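Local coordinates for protein IclR family transcriptional regulator (Brucella abortus, PDB 5WHM) that acts as an IclR-type transcriptional repressor, probably binding DNA through its helix-turn-helix domain and sensing a small effector through its GAF-like C-terminal domain, at residues V103-M108 against D133-E138; A117-A122 against F233-P238. All coordinates share one frame; numbering follows the deposited sequence.

Contact 1: V103-M108 against D133-E138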
loop_
_atom_site.group_PDB
_atom_site.type_symbol
_atom_site.label_atom_id
_atom_site.label_comp_id
_atom_site.label_asym_id
_atom_site.label_seq_id
_atom_site.Cartn_x
_atom_site.Cartn_y
_atom_site.Cartn_z
ATOM N N VAL C 103 5.532 1.446 19.743
ATOM C CA VAL C 103 6.567 2.095 20.550
ATOM C C VAL C 103 6.913 3.466 19.995
ATOM O O VAL C 103 7.023 4.440 20.738
ATOM C CB VAL C 103 7.817 1.193 20.607
ATOM C CG1 VAL C 103 9.005 1.960 21.177
ATOM C CG2 VAL C 103 7.523 -0.055 21.411
ATOM N N ALA C 104 7.101 3.559 18.678
ATOM C CA ALA C 104 7.626 4.791 18.092
ATOM C C ALA C 104 6.574 5.890 18.057
ATOM O O ALA C 104 6.873 7.047 18.367
ATOM C CB ALA C 104 8.145 4.527 16.681
ATOM N N SER C 105 5.336 5.542 17.702
ATOM C CA SER C 105 4.333 6.564 17.421
ATOM C C SER C 105 4.082 7.503 18.591
ATOM O O SER C 105 4.012 8.720 18.350
ATOM C CB SER C 105 3.019 5.903 16.956
ATOM O OG SER C 105 2.007 6.870 16.733
ATOM N N PRO C 106 3.924 7.046 19.843
ATOM C CA PRO C 106 3.675 8.023 20.914
ATOM C C PRO C 106 4.882 8.904 21.183
ATOM O O PRO C 106 4.715 10.075 21.547
ATOM C CB PRO C 106 3.321 7.162 22.133
ATOM C CG PRO C 106 3.665 5.764 21.784
ATOM C CD PRO C 106 3.803 5.647 20.303
ATOM N N LEU C 107 6.093 8.360 21.043
ATOM C CA LEU C 107 7.291 9.184 21.182
ATOM C C LEU C 107 7.385 10.203 20.052
ATOM O O LEU C 107 7.836 11.338 20.257
ATOM C CB LEU C 107 8.540 8.296 21.211
ATOM C CG LEU C 107 8.652 7.398 22.441
ATOM C CD1 LEU C 107 9.770 6.397 22.256
ATOM C CD2 LEU C 107 8.907 8.251 23.678
HETATM N N MSE C 108 6.985 9.814 18.852
HETATM C CA MSE C 108 7.020 10.741 17.724
HETATM C C MSE C 108 5.999 11.856 17.922
HETATM O O MSE C 108 6.212 13.002 17.512
HETATM C CB MSE C 108 6.748 9.993 16.407
HETATM C CG MSE C 108 7.898 9.094 15.983
HETATM SE SE MSE C 108 7.346 7.694 14.668
HETATM C CE MSE C 108 6.684 8.811 13.218
ATOM N N ASP C 133 5.415 5.775 8.505
ATOM C CA ASP C 133 4.534 6.395 9.474
ATOM C C ASP C 133 4.897 7.877 9.530
ATOM O O ASP C 133 6.051 8.255 9.278
ATOM C CB ASP C 133 4.618 5.742 10.871
ATOM C CG ASP C 133 3.342 5.980 11.684
ATOM O OD1 ASP C 133 3.247 5.546 12.844
ATOM O OD2 ASP C 133 2.392 6.597 11.142
ATOM N N VAL C 134 3.886 8.703 9.762
ATOM C CA VAL C 134 4.012 10.156 9.837
ATOM C C VAL C 134 3.060 10.624 10.920
ATOM O O VAL C 134 1.887 10.232 10.933
ATOM C CB VAL C 134 3.649 10.888 8.525
ATOM C CG1 VAL C 134 3.952 12.397 8.663
ATOM C CG2 VAL C 134 4.345 10.313 7.346
ATOM N N VAL C 135 3.542 11.490 11.794
ATOM C CA VAL C 135 2.735 12.077 12.851
ATOM C C VAL C 135 2.928 13.581 12.781
ATOM O O VAL C 135 4.059 14.056 12.636
ATOM C CB VAL C 135 3.145 11.522 14.226
ATOM C CG1 VAL C 135 2.712 12.436 15.323
ATOM C CG2 VAL C 135 2.545 10.130 14.415
ATOM N N GLN C 136 1.833 14.325 12.860
ATOM C CA GLN C 136 1.884 15.776 12.853
ATOM C C GLN C 136 1.604 16.322 14.242
ATOM O O GLN C 136 0.779 15.774 14.990
ATOM C CB GLN C 136 0.883 16.342 11.862
ATOM C CG GLN C 136 1.210 15.912 10.481
ATOM C CD GLN C 136 1.271 17.063 9.510
ATOM O OE1 GLN C 136 1.943 16.978 8.475
ATOM N NE2 GLN C 136 0.557 18.142 9.823
ATOM N N GLY C 137 2.283 17.411 14.578
ATOM C CA GLY C 137 2.025 18.052 15.848
ATOM C C GLY C 137 0.561 18.402 15.996
ATOM O O GLY C 137 -0.107 18.710 15.004
ATOM N N GLU C 138 0.034 18.309 17.215
ATOM C CA GLU C 138 -1.281 18.868 17.499
ATOM C C GLU C 138 -1.315 20.324 17.045
ATOM O O GLU C 138 -0.413 21.104 17.361
ATOM C CB GLU C 138 -1.578 18.757 18.996
ATOM C CG GLU C 138 -3.025 19.027 19.385
ATOM C CD GLU C 138 -3.290 18.745 20.854
ATOM O OE1 GLU C 138 -2.323 18.783 21.652
ATOM O OE2 GLU C 138 -4.462 18.482 21.208
HETATM O O HOH W 1 1.084 6.532 14.214
#
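Helix 103-108 runs along strand 133-135 with the two axes 8.9 Å apart at closest approach and their N-to-C directions 25° from parallel, a helix-on-sheet packing within the GAF-like C-terminal domain of the IclR family. The spacing is bridged by side chains, and 212 Å² is buried in all. Met108, a selenomethionine, carries much of the apolar part: its CB faces the CB of Val135 at 4.5 Å. Its chain then bends at chi3 (60°), so that the terminal CE reaches the backbone of the strand, 4.0 Å from Asp133 O. The two methyls of Val135 part company: CG1 lies by Met108 O, CG2 4.0 Å from Ser105 OG. The polar part belongs to Asp133, whose CG lies anti to its backbone N (chi1 -156°). Its OD1 forms a salt bridge with Arg101, at the start of helix 101-115, while OD2 pairs with Arg145 of the second subunit, so the carboxylate probably stays ionised, joining its own chain to the dimer partner. Ser105, with OG anti to its own N, joins in through one water, which lies 2.7 Å from Ser105 OG and donates to Asp133 OD1 at 2.7 Å.

Contact 2: A117-A122 against F233-P238. With ACY (acetic acid), chain J.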
loop_
_atom_site.group_PDB
_atom_site.type_symbol
_atom_site.label_atom_id
_atom_site.label_comp_id
_atom_site.label_asym_id
_atom_site.label_seq_id
_atom_site.Cartn_x
_atom_site.Cartn_y
_atom_site.Cartn_z
ATOM N N ALA C 117 5.816 20.356 14.244
ATOM C CA ALA C 117 6.266 19.949 12.926
ATOM C C ALA C 117 6.066 18.441 12.766
ATOM O O ALA C 117 5.946 17.704 13.746
ATOM C CB ALA C 117 7.732 20.324 12.710
ATOM N N ALA C 118 6.081 17.982 11.520
ATOM C CA ALA C 118 5.857 16.565 11.236
ATOM C C ALA C 118 7.077 15.700 11.583
ATOM O O ALA C 118 8.224 16.055 11.283
ATOM C CB ALA C 118 5.491 16.385 9.764
ATOM N N VAL C 119 6.821 14.557 12.218
ATOM C CA VAL C 119 7.840 13.557 12.533
ATOM C C VAL C 119 7.467 12.283 11.776
ATOM O O VAL C 119 6.298 11.870 11.801
ATOM C CB VAL C 119 7.938 13.302 14.049
ATOM C CG1 VAL C 119 8.935 12.217 14.393
ATOM C CG2 VAL C 119 8.320 14.648 14.791
ATOM N N ALA C 120 8.444 11.692 11.079
ATOM C CA ALA C 120 8.172 10.545 10.213
ATOM C C ALA C 120 9.173 9.433 10.491
ATOM O O ALA C 120 10.267 9.660 11.038
ATOM C CB ALA C 120 8.202 10.924 8.711
HETATM N N MSE C 121 8.772 8.226 10.103
HETATM C CA MSE C 121 9.619 7.056 10.125
HETATM C C MSE C 121 9.680 6.474 8.689
HETATM O O MSE C 121 8.645 6.329 8.053
HETATM C CB MSE C 121 9.087 6.020 11.110
HETATM C CG MSE C 121 9.905 4.748 11.168
HETATM SE SE MSE C 121 9.129 3.456 12.428
HETATM C CE MSE C 121 7.391 3.049 11.565
ATOM N N ALA C 122 10.893 6.199 8.198
ATOM C CA ALA C 122 11.114 5.850 6.797
ATOM C C ALA C 122 12.126 4.716 6.699
ATOM O O ALA C 122 12.921 4.497 7.615
ATOM C CB ALA C 122 11.619 7.056 5.983
ATOM N N PHE C 233 14.355 8.282 11.354
ATOM C CA PHE C 233 13.334 9.179 11.874
ATOM C C PHE C 233 13.694 10.607 11.523
ATOM O O PHE C 233 14.866 10.988 11.583
ATOM C CB PHE C 233 13.176 8.989 13.386
ATOM C CG PHE C 233 12.762 7.588 13.753
ATOM C CD1 PHE C 233 13.718 6.568 13.848
ATOM C CD2 PHE C 233 11.408 7.265 13.914
ATOM C CE1 PHE C 233 13.317 5.227 14.121
ATOM C CE2 PHE C 233 11.006 5.954 14.211
ATOM C CZ PHE C 233 11.965 4.933 14.332
ATOM N N ASN C 234 12.715 11.398 11.099
ATOM C CA ASN C 234 13.035 12.785 10.803
ATOM C C ASN C 234 12.020 13.710 11.455
ATOM O O ASN C 234 10.993 13.293 12.004
ATOM C CB ASN C 234 13.135 13.075 9.285
ATOM C CG ASN C 234 11.776 13.070 8.569
ATOM O OD1 ASN C 234 10.727 12.852 9.171
ATOM N ND2 ASN C 234 11.803 13.320 7.260
ATOM N N CYS C 235 12.350 14.992 11.409
ATOM C CA CYS C 235 11.463 16.027 11.908
ATOM C C CYS C 235 11.741 17.225 11.022
ATOM O O CYS C 235 12.899 17.643 10.900
ATOM C CB CYS C 235 11.741 16.323 13.377
ATOM S SG CYS C 235 10.702 17.671 14.038
ATOM N N GLY C 236 10.714 17.748 10.371
ATOM C CA GLY C 236 10.986 18.744 9.348
ATOM C C GLY C 236 9.741 19.562 9.120
ATOM O O GLY C 236 8.666 19.244 9.630
ATOM N N GLY C 237 9.900 20.639 8.358
ATOM C CA GLY C 237 8.791 21.516 8.082
ATOM C C GLY C 237 9.231 22.814 7.444
ATOM O O GLY C 237 10.344 22.932 6.930
ATOM N N PRO C 238 8.337 23.801 7.433
ATOM C CA PRO C 238 8.657 25.097 6.825
ATOM C C PRO C 238 9.935 25.690 7.402
ATOM O O PRO C 238 10.129 25.739 8.617
ATOM C CB PRO C 238 7.429 25.958 7.158
ATOM C CG PRO C 238 6.375 24.981 7.756
ATOM C CD PRO C 238 6.881 23.597 7.560
HETATM C C ACY J . 13.726 15.517 4.583
HETATM O O ACY J . 14.007 14.512 5.286
HETATM O OXT ACY J . 14.584 16.283 4.063
HETATM C CH3 ACY J . 12.273 15.823 4.342
HETATM O O HOH W 2 8.936 14.771 9.022
HETATM O O HOH W 3 6.044 19.923 9.545
#
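Strands 118-122 and 233-238 lie side by side as antiparallel neighbours in the sheet of the C-terminal domain, axes 4.7 Å apart and directions 149° apart. Ala120 and Asn234 form a hydrogen-bonded pair: Asn234 N gives Ala120 O a bond of 3.0 Å in the carbonyl plane, whereas Ala120 N, 3.1 Å from Asn234 O, lies 38° out of the plane of the Asn234 carbonyl. Gly236 N bonds Ala118 O at 3.1 Å; the return bond from Ala118 N to Gly236 O is weak, and a water joins the same two atoms. On the face of Val119, Met121, Phe233 and Cys235, which helices 101-115 and 244-265 cover, Val119 CG2 meets Cys235 SG at 3.9 Å. Met121 and Phe233 extend side by side in an oblique Met-aromatic contact, SE 4.6 Å from the ring centroid. On the other face Asn234 holds CG in the crowded position between N and carbonyl carbon (chi1 72°). This puts OD1 3.2 Å from Ala120 CB, taking a weak bond from Ala120 N and one from a water that also donates to Ala118 O. Asn234 ND2 bonds Tyr131 OH and an acetic acid molecule, probably from the crystallisation liquor. One face is thus apolar core; the other's polar groups may mark part of the family's effector pocket.

How the contacts relate
Along the chain the four segments come in the order 103-108, 117-122, 133-138, 233-238, so the two contacts cross rather than nest. Contact 1 closes a short loop of 24 residues, within which helix 101-115 ends and strand 118-125 runs before the chain returns as strand 128-135. Contact 2 closes a far longer one of 110 residues, bringing the last strand of the sheet, 229-238, against its first in chain order, 118-125. Strand 118-125 is the shared element: Val119 O accepts from Val135 N and Met121 N donates to Asp133 O, both probable bonds of 2.8 Å. With centres about 9 Å apart, the contacts together tie helix 101-115 to three neighbouring strands of one sheet, and Met108 CE packs on Val119 O where they meet.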